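PDB 2D69: ribulose bisphosphate carboxylase from Pyrococcus horikoshii, which probably catalyses the magnesium-dependent carboxylation of ribulose 1,5-bisphosphate to two molecules of 3-phosphoglycerate, as part of an archaeal AMP degradation pathway. Local coordinates for residues S68-F73 / I86-T91; E25-Y30 / D122-Y127; W165-Y170 / V203-R208. All blocks are in the same frame, centred on the assembly; numbering follows the deposited sequence.

Interaction 1: S68-F73 / I86-T91; sequences SMAKVF and IAYPLT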
loop_
_atom_site.group_PDB
_atom_site.type_symbol
_atom_site.label_atom_id
_atom_site.label_comp_id
_atom_site.label_asym_id
_atom_site.label_seq_id
_atom_site.Cartn_x
_atom_site.Cartn_y
_atom_site.Cartn_z
ATOM N N SER A 68 -39.962 6.128 18.339
ATOM C CA SER A 68 -39.073 5.021 18.574
ATOM C C SER A 68 -39.625 4.053 19.650
ATOM O O SER A 68 -38.917 3.174 20.053
ATOM C CB SER A 68 -37.670 5.514 18.964
ATOM O OG SER A 68 -37.077 6.408 17.993
ATOM N N MET A 69 -40.870 4.212 20.094
ATOM C CA MET A 69 -41.436 3.385 21.176
ATOM C C MET A 69 -41.868 2.035 20.706
ATOM O O MET A 69 -42.585 1.953 19.727
ATOM C CB MET A 69 -42.714 3.997 21.698
ATOM C CG MET A 69 -42.549 5.181 22.572
ATOM S SD MET A 69 -44.225 5.678 23.114
ATOM C CE MET A 69 -44.508 4.652 24.555
ATOM N N ALA A 70 -41.516 0.986 21.448
ATOM C CA ALA A 70 -42.017 -0.348 21.171
ATOM C C ALA A 70 -43.415 -0.439 21.794
ATOM O O ALA A 70 -43.762 0.346 22.678
ATOM C CB ALA A 70 -41.100 -1.401 21.724
ATOM N N LYS A 71 -44.257 -1.317 21.265
ATOM C CA LYS A 71 -45.625 -1.458 21.771
ATOM C C LYS A 71 -45.983 -2.914 21.999
ATOM O O LYS A 71 -45.855 -3.725 21.078
ATOM C CB LYS A 71 -46.615 -0.832 20.792
ATOM C CG LYS A 71 -46.774 0.696 20.946
ATOM C CD LYS A 71 -47.824 1.134 22.009
ATOM C CE LYS A 71 -47.717 2.651 22.378
ATOM N NZ LYS A 71 -46.244 3.111 22.469
ATOM N N VAL A 72 -46.457 -3.242 23.197
ATOM C CA VAL A 72 -46.979 -4.577 23.480
ATOM C C VAL A 72 -48.371 -4.652 22.893
ATOM O O VAL A 72 -49.248 -3.918 23.322
ATOM C CB VAL A 72 -47.085 -4.883 24.996
ATOM C CG1 VAL A 72 -47.593 -6.319 25.201
ATOM C CG2 VAL A 72 -45.751 -4.655 25.700
ATOM N N PHE A 73 -48.573 -5.534 21.911
ATOM C CA PHE A 73 -49.850 -5.638 21.224
ATOM C C PHE A 73 -50.611 -6.961 21.449
ATOM O O PHE A 73 -51.810 -7.075 21.094
ATOM C CB PHE A 73 -49.650 -5.351 19.743
ATOM C CG PHE A 73 -48.956 -6.441 18.979
ATOM C CD1 PHE A 73 -49.694 -7.473 18.401
ATOM C CD2 PHE A 73 -47.560 -6.426 18.815
ATOM C CE1 PHE A 73 -49.068 -8.488 17.680
ATOM C CE2 PHE A 73 -46.911 -7.430 18.078
ATOM C CZ PHE A 73 -47.663 -8.460 17.504
ATOM N N ILE A 86 -44.323 -8.046 20.896
ATOM C CA ILE A 86 -44.007 -6.625 20.969
ATOM C C ILE A 86 -43.552 -6.162 19.595
ATOM O O ILE A 86 -42.841 -6.890 18.892
ATOM C CB ILE A 86 -42.921 -6.347 22.031
ATOM C CG1 ILE A 86 -43.363 -6.885 23.419
ATOM C CG2 ILE A 86 -42.653 -4.834 22.100
ATOM C CD1 ILE A 86 -42.273 -6.739 24.555
ATOM N N ALA A 87 -44.027 -4.982 19.222
ATOM C CA ALA A 87 -43.750 -4.396 17.925
ATOM C C ALA A 87 -42.791 -3.222 18.038
ATOM O O ALA A 87 -42.968 -2.364 18.891
ATOM C CB ALA A 87 -45.036 -3.947 17.263
ATOM N N TYR A 88 -41.822 -3.197 17.119
ATOM C CA TYR A 88 -40.684 -2.275 17.088
ATOM C C TYR A 88 -40.582 -1.565 15.752
ATOM O O TYR A 88 -40.406 -2.214 14.725
ATOM C CB TYR A 88 -39.356 -3.044 17.306
ATOM C CG TYR A 88 -39.267 -3.702 18.685
ATOM C CD1 TYR A 88 -38.597 -3.095 19.721
ATOM C CD2 TYR A 88 -39.886 -4.931 18.931
ATOM C CE1 TYR A 88 -38.516 -3.687 20.959
ATOM C CE2 TYR A 88 -39.791 -5.551 20.132
ATOM C CZ TYR A 88 -39.123 -4.920 21.165
ATOM O OH TYR A 88 -39.089 -5.538 22.374
ATOM N N PRO A 89 -40.654 -0.239 15.765
ATOM C CA PRO A 89 -40.365 0.547 14.573
ATOM C C PRO A 89 -38.885 0.518 14.222
ATOM O O PRO A 89 -38.007 0.439 15.109
ATOM C CB PRO A 89 -40.830 1.954 14.967
ATOM C CG PRO A 89 -40.619 2.001 16.389
ATOM C CD PRO A 89 -40.943 0.618 16.928
ATOM N N LEU A 90 -38.603 0.541 12.911
ATOM C CA LEU A 90 -37.236 0.408 12.428
ATOM C C LEU A 90 -36.354 1.612 12.723
ATOM O O LEU A 90 -35.162 1.533 12.564
ATOM C CB LEU A 90 -37.250 0.145 10.941
ATOM C CG LEU A 90 -37.999 -1.118 10.571
ATOM C CD1 LEU A 90 -37.707 -1.397 9.136
ATOM C CD2 LEU A 90 -37.558 -2.321 11.391
ATOM N N THR A 91 -36.941 2.701 13.201
ATOM C CA THR A 91 -36.179 3.818 13.701
ATOM C C THR A 91 -35.312 3.483 14.934
ATOM O O THR A 91 -34.474 4.302 15.360
ATOM C CB THR A 91 -37.160 4.969 14.057
ATOM O OG1 THR A 91 -38.229 4.431 14.822
ATOM C CG2 THR A 91 -37.892 5.505 12.796
HETATM O O HOH W 1 -34.488 5.266 17.702
#
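Lys71 and Ala87 form an antiparallel hydrogen-bonded pair, with Lys71 N giving to Ala87 O and Ala87 N to Lys71 O, each at 2.9 Å, while the short strands 71-73 and 86-88 run at 139° to each other. Two CA-H...O contacts flank these bonds, Ala70 CA to Ala87 O and Ile86 CA to Lys71 O. Ala70 CB sits over one face of the Tyr88 ring, a CH-pi contact 3.9 Å from the centroid, and lies closest to CE1, at 3.5 Å. The same methyl meets Ile86 CG2 at 3.8 Å. In the next, non-hydrogen-bonded pair, Val72 CG2 touches Ile86 CG1 at 4.0 Å, both branches lying anti to their own carbonyl carbons. The other face of the hairpin carries Ala87, whose CB is 3.9 Å from Phe73 CD2; Phe73 CG stands between its backbone N and carbonyl carbon (chi1 73°), and the ring turns its edge to Ala87 N. Past the paired residues, Pro89 CD rests on Met69 O at 3.5 Å. Farther on, a water bridges Ser68 OG and Thr91 O, the latter at a doubtfully short distance; Ser68 OG and Thr91 OG1 are hydrogen-bonded to the backbone carbonyls of Met64 and Arg67. This is the open end of the beta hairpin 71-78/81-88 in the N-terminal domain. Helix 39-49 covers the face of Val72 and Ile86 through Ile46 and Ala47, Tyr88 OH bonds to Ser50, and strand 26-34 pairs with the far edge of strand 81-88.

Interaction 2: E25-Y30 / D122-Y127; sequences ELIVEY and DFHPPY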
loop_
_atom_site.group_PDB
_atom_site.type_symbol
_atom_site.label_atom_id
_atom_site.label_comp_id
_atom_site.label_asym_id
_atom_site.label_seq_id
_atom_site.Cartn_x
_atom_site.Cartn_y
_atom_site.Cartn_z
ATOM N N GLU A 25 -42.911 -3.167 10.710
ATOM C CA GLU A 25 -42.447 -3.239 12.103
ATOM C C GLU A 25 -41.860 -4.612 12.452
ATOM O O GLU A 25 -42.218 -5.637 11.862
ATOM C CB GLU A 25 -43.557 -2.879 13.091
ATOM C CG GLU A 25 -44.029 -1.441 12.927
ATOM C CD GLU A 25 -45.315 -1.157 13.671
ATOM O OE1 GLU A 25 -45.307 -1.255 14.898
ATOM O OE2 GLU A 25 -46.327 -0.807 13.034
ATOM N N LEU A 26 -40.881 -4.595 13.349
ATOM C CA LEU A 26 -40.259 -5.809 13.809
ATOM C C LEU A 26 -40.975 -6.280 15.067
ATOM O O LEU A 26 -41.284 -5.502 15.985
ATOM C CB LEU A 26 -38.777 -5.593 14.060
ATOM C CG LEU A 26 -37.962 -6.845 14.392
ATOM C CD1 LEU A 26 -36.604 -6.713 13.714
ATOM C CD2 LEU A 26 -37.714 -7.010 15.850
ATOM N N ILE A 27 -41.235 -7.573 15.085
ATOM C CA ILE A 27 -41.961 -8.208 16.170
ATOM C C ILE A 27 -41.086 -9.183 16.938
ATOM O O ILE A 27 -40.372 -9.997 16.365
ATOM C CB ILE A 27 -43.182 -8.922 15.593
ATOM C CG1 ILE A 27 -44.094 -7.890 14.912
ATOM C CG2 ILE A 27 -43.955 -9.627 16.716
ATOM C CD1 ILE A 27 -44.913 -8.502 13.862
ATOM N N VAL A 28 -41.128 -9.087 18.256
ATOM C CA VAL A 28 -40.432 -10.032 19.095
ATOM C C VAL A 28 -41.449 -10.695 20.031
ATOM O O VAL A 28 -42.341 -10.028 20.569
ATOM C CB VAL A 28 -39.318 -9.332 19.897
ATOM C CG1 VAL A 28 -38.632 -10.319 20.797
ATOM C CG2 VAL A 28 -38.354 -8.641 18.967
ATOM N N GLU A 29 -41.329 -12.007 20.179
ATOM C CA GLU A 29 -42.177 -12.770 21.062
ATOM C C GLU A 29 -41.369 -13.176 22.282
ATOM O O GLU A 29 -40.281 -13.750 22.143
ATOM C CB GLU A 29 -42.752 -13.991 20.348
ATOM C CG GLU A 29 -43.282 -13.717 18.946
ATOM C CD GLU A 29 -44.000 -14.903 18.329
ATOM O OE1 GLU A 29 -43.670 -15.280 17.190
ATOM O OE2 GLU A 29 -44.903 -15.455 18.988
ATOM N N TYR A 30 -41.903 -12.875 23.460
ATOM C CA TYR A 30 -41.309 -13.219 24.729
ATOM C C TYR A 30 -42.243 -14.084 25.587
ATOM O O TYR A 30 -43.468 -13.869 25.651
ATOM C CB TYR A 30 -40.982 -11.952 25.529
ATOM C CG TYR A 30 -39.961 -10.984 24.939
ATOM C CD1 TYR A 30 -38.582 -11.168 25.157
ATOM C CD2 TYR A 30 -40.362 -9.869 24.191
ATOM C CE1 TYR A 30 -37.629 -10.298 24.617
ATOM C CE2 TYR A 30 -39.416 -8.969 23.646
ATOM C CZ TYR A 30 -38.056 -9.182 23.880
ATOM O OH TYR A 30 -37.111 -8.297 23.389
ATOM N N ASP A 122 -38.879 -15.843 19.698
ATOM C CA ASP A 122 -38.749 -15.670 18.252
ATOM C C ASP A 122 -38.808 -14.190 17.927
ATOM O O ASP A 122 -39.286 -13.387 18.714
ATOM C CB ASP A 122 -39.920 -16.382 17.529
ATOM C CG ASP A 122 -39.592 -16.805 16.082
ATOM O OD1 ASP A 122 -38.486 -16.538 15.581
ATOM O OD2 ASP A 122 -40.405 -17.434 15.349
ATOM N N PHE A 123 -38.343 -13.830 16.742
ATOM C CA PHE A 123 -38.482 -12.489 16.238
ATOM C C PHE A 123 -38.809 -12.601 14.722
ATOM O O PHE A 123 -38.552 -13.647 14.055
ATOM C CB PHE A 123 -37.249 -11.635 16.575
ATOM C CG PHE A 123 -35.991 -12.071 15.844
ATOM C CD1 PHE A 123 -35.571 -11.398 14.744
ATOM C CD2 PHE A 123 -35.242 -13.147 16.301
ATOM C CE1 PHE A 123 -34.389 -11.782 14.076
ATOM C CE2 PHE A 123 -34.056 -13.560 15.594
ATOM C CZ PHE A 123 -33.660 -12.878 14.514
ATOM N N HIS A 124 -39.468 -11.578 14.211
ATOM C CA HIS A 124 -39.912 -11.562 12.824
ATOM C C HIS A 124 -39.433 -10.229 12.216
ATOM O O HIS A 124 -40.013 -9.175 12.469
ATOM C CB HIS A 124 -41.456 -11.748 12.754
ATOM C CG HIS A 124 -41.955 -12.919 13.577
ATOM N ND1 HIS A 124 -41.254 -14.095 13.704
ATOM C CD2 HIS A 124 -43.043 -13.069 14.361
ATOM C CE1 HIS A 124 -41.881 -14.916 14.522
ATOM N NE2 HIS A 124 -42.971 -14.320 14.937
ATOM N N PRO A 125 -38.366 -10.251 11.436
ATOM C CA PRO A 125 -37.918 -9.013 10.783
ATOM C C PRO A 125 -38.738 -8.640 9.565
ATOM O O PRO A 125 -38.946 -9.470 8.714
ATOM C CB PRO A 125 -36.460 -9.305 10.440
ATOM C CG PRO A 125 -36.443 -10.884 10.221
ATOM C CD PRO A 125 -37.448 -11.370 11.219
ATOM N N PRO A 126 -39.167 -7.379 9.451
ATOM C CA PRO A 126 -39.865 -6.932 8.237
ATOM C C PRO A 126 -38.930 -6.902 7.045
ATOM O O PRO A 126 -37.695 -7.015 7.199
ATOM C CB PRO A 126 -40.361 -5.542 8.602
ATOM C CG PRO A 126 -39.373 -5.073 9.720
ATOM C CD PRO A 126 -39.025 -6.304 10.448
ATOM N N TYR A 127 -39.500 -6.780 5.859
ATOM C CA TYR A 127 -38.705 -6.865 4.610
ATOM C C TYR A 127 -37.571 -5.828 4.620
ATOM O O TYR A 127 -36.453 -6.121 4.216
ATOM C CB TYR A 127 -39.604 -6.710 3.376
ATOM C CG TYR A 127 -38.848 -6.987 2.080
ATOM C CD1 TYR A 127 -38.691 -8.285 1.594
ATOM C CD2 TYR A 127 -38.262 -5.970 1.377
ATOM C CE1 TYR A 127 -37.982 -8.523 0.439
ATOM C CE2 TYR A 127 -37.503 -6.220 0.247
ATOM C CZ TYR A 127 -37.399 -7.492 -0.227
ATOM O OH TYR A 127 -36.692 -7.697 -1.380
HETATM O O HOH W 2 -42.616 -18.407 16.517
#
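Glu29 OE1 accepts a hydrogen bond from His124 NE2, bent to 137° at the hydrogen and, at 2.5 Å, so short that its exact length is doubtful, and a weak one from a water that also donates to Asp122 OD2. The imidazole N-H comes to the anti side of OE1, tilted out of the carboxylate plane, with the carboxylate and ring planes turned 66° apart. Glu29 is extended beyond CG, which lets it span from its own strand to the ring on the neighbouring one. At the other ring nitrogen, His124 ND1 makes a weak bond back to Phe123 O. The antiparallel strands 26-30 and 122-124 carry this cluster on the face of Ile27, Glu29 and His124: Glu29 N gives a nearly straight bond to Asp122 O (2.9 Å, 179°), His124 N a 2.8 Å bond to Ile27 O, and Ile27 N a weak one to His124 O. Ile27 O also receives the CA-H of Phe123. On the opposite face Val28 CG2 packs on Phe123 CB at 4.0 Å. Where the strand pairing ends, Pro126 CD presses on Leu26 CB at 3.7 Å, the two side chains crossing at about a right angle; Pro126 is also the N-cap of the helix that follows. Asp122 OD1 forms a salt bridge with Lys300 of helix 295-305, whose amine also bonds to Phe123 O, so this edge is tied to the barrel domain. The two carboxylates, with Glu29 OE1 4.3 Å from Asp122 OD2, may favour a protonated His124, though Lys300, which touches His124, would work against it.

Interaction 3: W165-Y170 / V203-R208; sequences WSVEEY and VRKLYR. With SO4 (sulfate ion), chain I.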
loop_
_atom_site.group_PDB
_atom_site.type_symbol
_atom_site.label_atom_id
_atom_site.label_comp_id
_atom_site.label_asym_id
_atom_site.label_seq_id
_atom_site.Cartn_x
_atom_site.Cartn_y
_atom_site.Cartn_z
ATOM N N TRP A 165 -4.107 -34.858 18.832
ATOM C CA TRP A 165 -3.504 -35.294 17.566
ATOM C C TRP A 165 -2.395 -34.356 17.024
ATOM O O TRP A 165 -2.590 -33.129 16.926
ATOM C CB TRP A 165 -4.586 -35.314 16.483
ATOM C CG TRP A 165 -5.822 -36.094 16.799
ATOM C CD1 TRP A 165 -6.924 -35.632 17.394
ATOM C CD2 TRP A 165 -6.076 -37.461 16.472
ATOM N NE1 TRP A 165 -7.868 -36.617 17.487
ATOM C CE2 TRP A 165 -7.367 -37.765 16.938
ATOM C CE3 TRP A 165 -5.341 -38.454 15.856
ATOM C CZ2 TRP A 165 -7.944 -39.016 16.801
ATOM C CZ3 TRP A 165 -5.927 -39.720 15.688
ATOM C CH2 TRP A 165 -7.211 -39.979 16.168
ATOM N N SER A 166 -1.278 -34.957 16.615
ATOM C CA SER A 166 -0.303 -34.326 15.731
ATOM C C SER A 166 -0.819 -34.243 14.290
ATOM O O SER A 166 -1.742 -34.940 13.877
ATOM C CB SER A 166 1.024 -35.113 15.712
ATOM O OG SER A 166 0.937 -36.233 14.853
ATOM N N VAL A 167 -0.167 -33.393 13.528
ATOM C CA VAL A 167 -0.567 -33.143 12.166
ATOM C C VAL A 167 -0.547 -34.460 11.421
ATOM O O VAL A 167 -1.500 -34.791 10.716
ATOM C CB VAL A 167 0.336 -32.040 11.521
ATOM C CG1 VAL A 167 0.088 -31.908 10.094
ATOM C CG2 VAL A 167 0.064 -30.679 12.251
ATOM N N GLU A 168 0.504 -35.241 11.620
ATOM C CA GLU A 168 0.659 -36.516 10.920
ATOM C C GLU A 168 -0.410 -37.540 11.319
ATOM O O GLU A 168 -0.936 -38.255 10.497
ATOM C CB GLU A 168 2.043 -37.114 11.204
ATOM C CG GLU A 168 2.364 -38.351 10.371
ATOM C CD GLU A 168 2.124 -38.134 8.869
ATOM O OE1 GLU A 168 1.599 -39.043 8.183
ATOM O OE2 GLU A 168 2.439 -37.031 8.364
ATOM N N GLU A 169 -0.733 -37.589 12.606
ATOM C CA GLU A 169 -1.683 -38.581 13.102
ATOM C C GLU A 169 -3.064 -38.172 12.589
ATOM O O GLU A 169 -3.883 -39.007 12.238
ATOM C CB GLU A 169 -1.672 -38.635 14.625
ATOM C CG GLU A 169 -0.408 -39.162 15.308
ATOM C CD GLU A 169 -0.308 -38.768 16.798
ATOM O OE1 GLU A 169 -0.861 -37.743 17.232
ATOM O OE2 GLU A 169 0.329 -39.487 17.578
ATOM N N TYR A 170 -3.320 -36.858 12.523
ATOM C CA TYR A 170 -4.611 -36.378 12.064
ATOM C C TYR A 170 -4.764 -36.686 10.573
ATOM O O TYR A 170 -5.824 -37.097 10.145
ATOM C CB TYR A 170 -4.759 -34.888 12.300
ATOM C CG TYR A 170 -6.146 -34.390 12.564
ATOM C CD1 TYR A 170 -6.815 -34.766 13.719
ATOM C CD2 TYR A 170 -6.790 -33.502 11.691
ATOM C CE1 TYR A 170 -8.084 -34.308 14.014
ATOM C CE2 TYR A 170 -8.091 -33.002 12.012
ATOM C CZ TYR A 170 -8.717 -33.427 13.180
ATOM O OH TYR A 170 -9.972 -32.963 13.592
ATOM N N VAL A 203 -3.498 -27.189 7.792
ATOM C CA VAL A 203 -4.058 -26.912 6.453
ATOM C C VAL A 203 -3.198 -27.402 5.326
ATOM O O VAL A 203 -3.685 -28.011 4.370
ATOM C CB VAL A 203 -4.509 -25.427 6.155
ATOM C CG1 VAL A 203 -4.929 -24.688 7.377
ATOM C CG2 VAL A 203 -3.495 -24.649 5.408
ATOM N N ARG A 204 -1.911 -27.130 5.373
ATOM C CA ARG A 204 -1.033 -27.637 4.300
ATOM C C ARG A 204 -1.150 -29.123 4.148
ATOM O O ARG A 204 -1.267 -29.654 3.010
ATOM C CB ARG A 204 0.401 -27.266 4.569
ATOM C CG ARG A 204 0.649 -25.767 4.466
ATOM C CD ARG A 204 2.064 -25.427 4.872
ATOM N NE ARG A 204 2.316 -24.033 5.083
ATOM C CZ ARG A 204 3.050 -23.543 6.090
ATOM N NH1 ARG A 204 3.556 -24.323 7.073
ATOM N NH2 ARG A 204 3.227 -22.234 6.139
ATOM N N LYS A 205 -1.113 -29.850 5.260
ATOM C CA LYS A 205 -1.126 -31.314 5.131
ATOM C C LYS A 205 -2.473 -31.885 4.739
ATOM O O LYS A 205 -2.561 -32.702 3.846
ATOM C CB LYS A 205 -0.619 -31.981 6.415
ATOM C CG LYS A 205 -0.542 -33.506 6.436
ATOM C CD LYS A 205 0.460 -34.052 5.429
ATOM C CE LYS A 205 0.516 -35.567 5.524
ATOM N NZ LYS A 205 1.567 -36.161 4.584
ATOM N N LEU A 206 -3.534 -31.463 5.406
ATOM C CA LEU A 206 -4.814 -32.167 5.281
ATOM C C LEU A 206 -5.476 -31.987 3.931
ATOM O O LEU A 206 -6.177 -32.881 3.456
ATOM C CB LEU A 206 -5.766 -31.750 6.388
ATOM C CG LEU A 206 -5.708 -32.566 7.671
ATOM C CD1 LEU A 206 -6.343 -33.891 7.448
ATOM C CD2 LEU A 206 -4.239 -32.710 8.164
ATOM N N TYR A 207 -5.237 -30.854 3.295
ATOM C CA TYR A 207 -5.822 -30.590 1.977
ATOM C C TYR A 207 -5.096 -31.383 0.911
ATOM O O TYR A 207 -5.677 -31.723 -0.118
ATOM C CB TYR A 207 -5.904 -29.063 1.692
ATOM C CG TYR A 207 -7.029 -28.423 2.510
ATOM C CD1 TYR A 207 -6.784 -27.764 3.709
ATOM C CD2 TYR A 207 -8.390 -28.574 2.117
ATOM C CE1 TYR A 207 -7.798 -27.271 4.429
ATOM C CE2 TYR A 207 -9.406 -28.075 2.846
ATOM C CZ TYR A 207 -9.124 -27.439 4.022
ATOM O OH TYR A 207 -10.096 -26.899 4.826
ATOM N N ARG A 208 -3.822 -31.675 1.132
ATOM C CA ARG A 208 -3.114 -32.616 0.260
ATOM C C ARG A 208 -3.690 -34.040 0.355
ATOM O O ARG A 208 -3.930 -34.701 -0.649
ATOM C CB ARG A 208 -1.611 -32.644 0.564
ATOM C CG ARG A 208 -0.931 -31.289 0.321
ATOM C CD ARG A 208 0.587 -31.261 0.605
ATOM N NE ARG A 208 1.276 -32.141 -0.338
ATOM C CZ ARG A 208 1.674 -33.396 -0.094
ATOM N NH1 ARG A 208 1.487 -33.969 1.105
ATOM N NH2 ARG A 208 2.286 -34.090 -1.072
HETATM S S SO4 I . -0.738 -37.263 1.310
HETATM O O1 SO4 I . 0.095 -38.032 0.394
HETATM O O2 SO4 I . -1.809 -38.120 1.818
HETATM O O3 SO4 I . 0.088 -36.749 2.401
HETATM O O4 SO4 I . -1.317 -36.143 0.580
#
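Lys205 reaches toward Val167 from its first side-chain carbon: CB lies 3.7 Å from Val167 CG1, and CG meets the same methyl at 4.0 Å. CG is anti to the backbone N (chi1 -179°), and the bend at chi2 (64°) sends CD away from that methyl, into the neighbourhood of sulfate O3. CE passes 3.7 Å from Glu168 OE2 and also borders O3 of the sulfate. At the tip, NZ donates a 2.7 Å hydrogen bond to sulfate O3, while its salt bridge to Glu168 OE2 is long, 4.0 Å. The ammonium thus bonds to an anion that probably came from the crystallisation liquor and has just a long ion pair with Glu168, from which the sulfate may draw it away. One residue on, Leu206 makes the apolar contact with Tyr170: its CG meets the edge of the Tyr170 ring at CD2, 4.3 Å away, and its CD1 approaches Tyr170 O. The start of the first helix is fixed by a capping box, in which Glu169 N gives to Ser166 OG and Ser166 N gives a 2.9 Å bond to Glu169 OE1. Tyr170 OH bonds to Asp187 OD1, and its ring stacks on Phe191; its side chain is about 6 Å from that of Asp188, a predicted magnesium ligand. Helices 167-179 and 199-217 are the successive alpha-helices that follow strands 154-157 and 184-186 of the alpha/beta barrel, and Tyr170 and Leu206 both pack on Tyr223 of the next barrel strand, 222-224.

Overall arrangement
From the N terminus, residues 25-30 come first, and interaction 2 waits until residues 122-127 to close its loop of 91 intervening residues. Within that loop lies interaction 1, a local hairpin closure over 12 residues. The two meet through strands 81-88 and 26-34, neighbours in the mixed sheet of the N-terminal domain, where Tyr88 N and Ile86 N probably bond to Leu26 O and Val28 O. Interaction 3 opens only after both are shut, in series with them. It joins two successive helices of the catalytic barrel on the opposite side of the chain's centre, its centre about 45 Å from that of interaction 2 and about 52 Å from that of interaction 1.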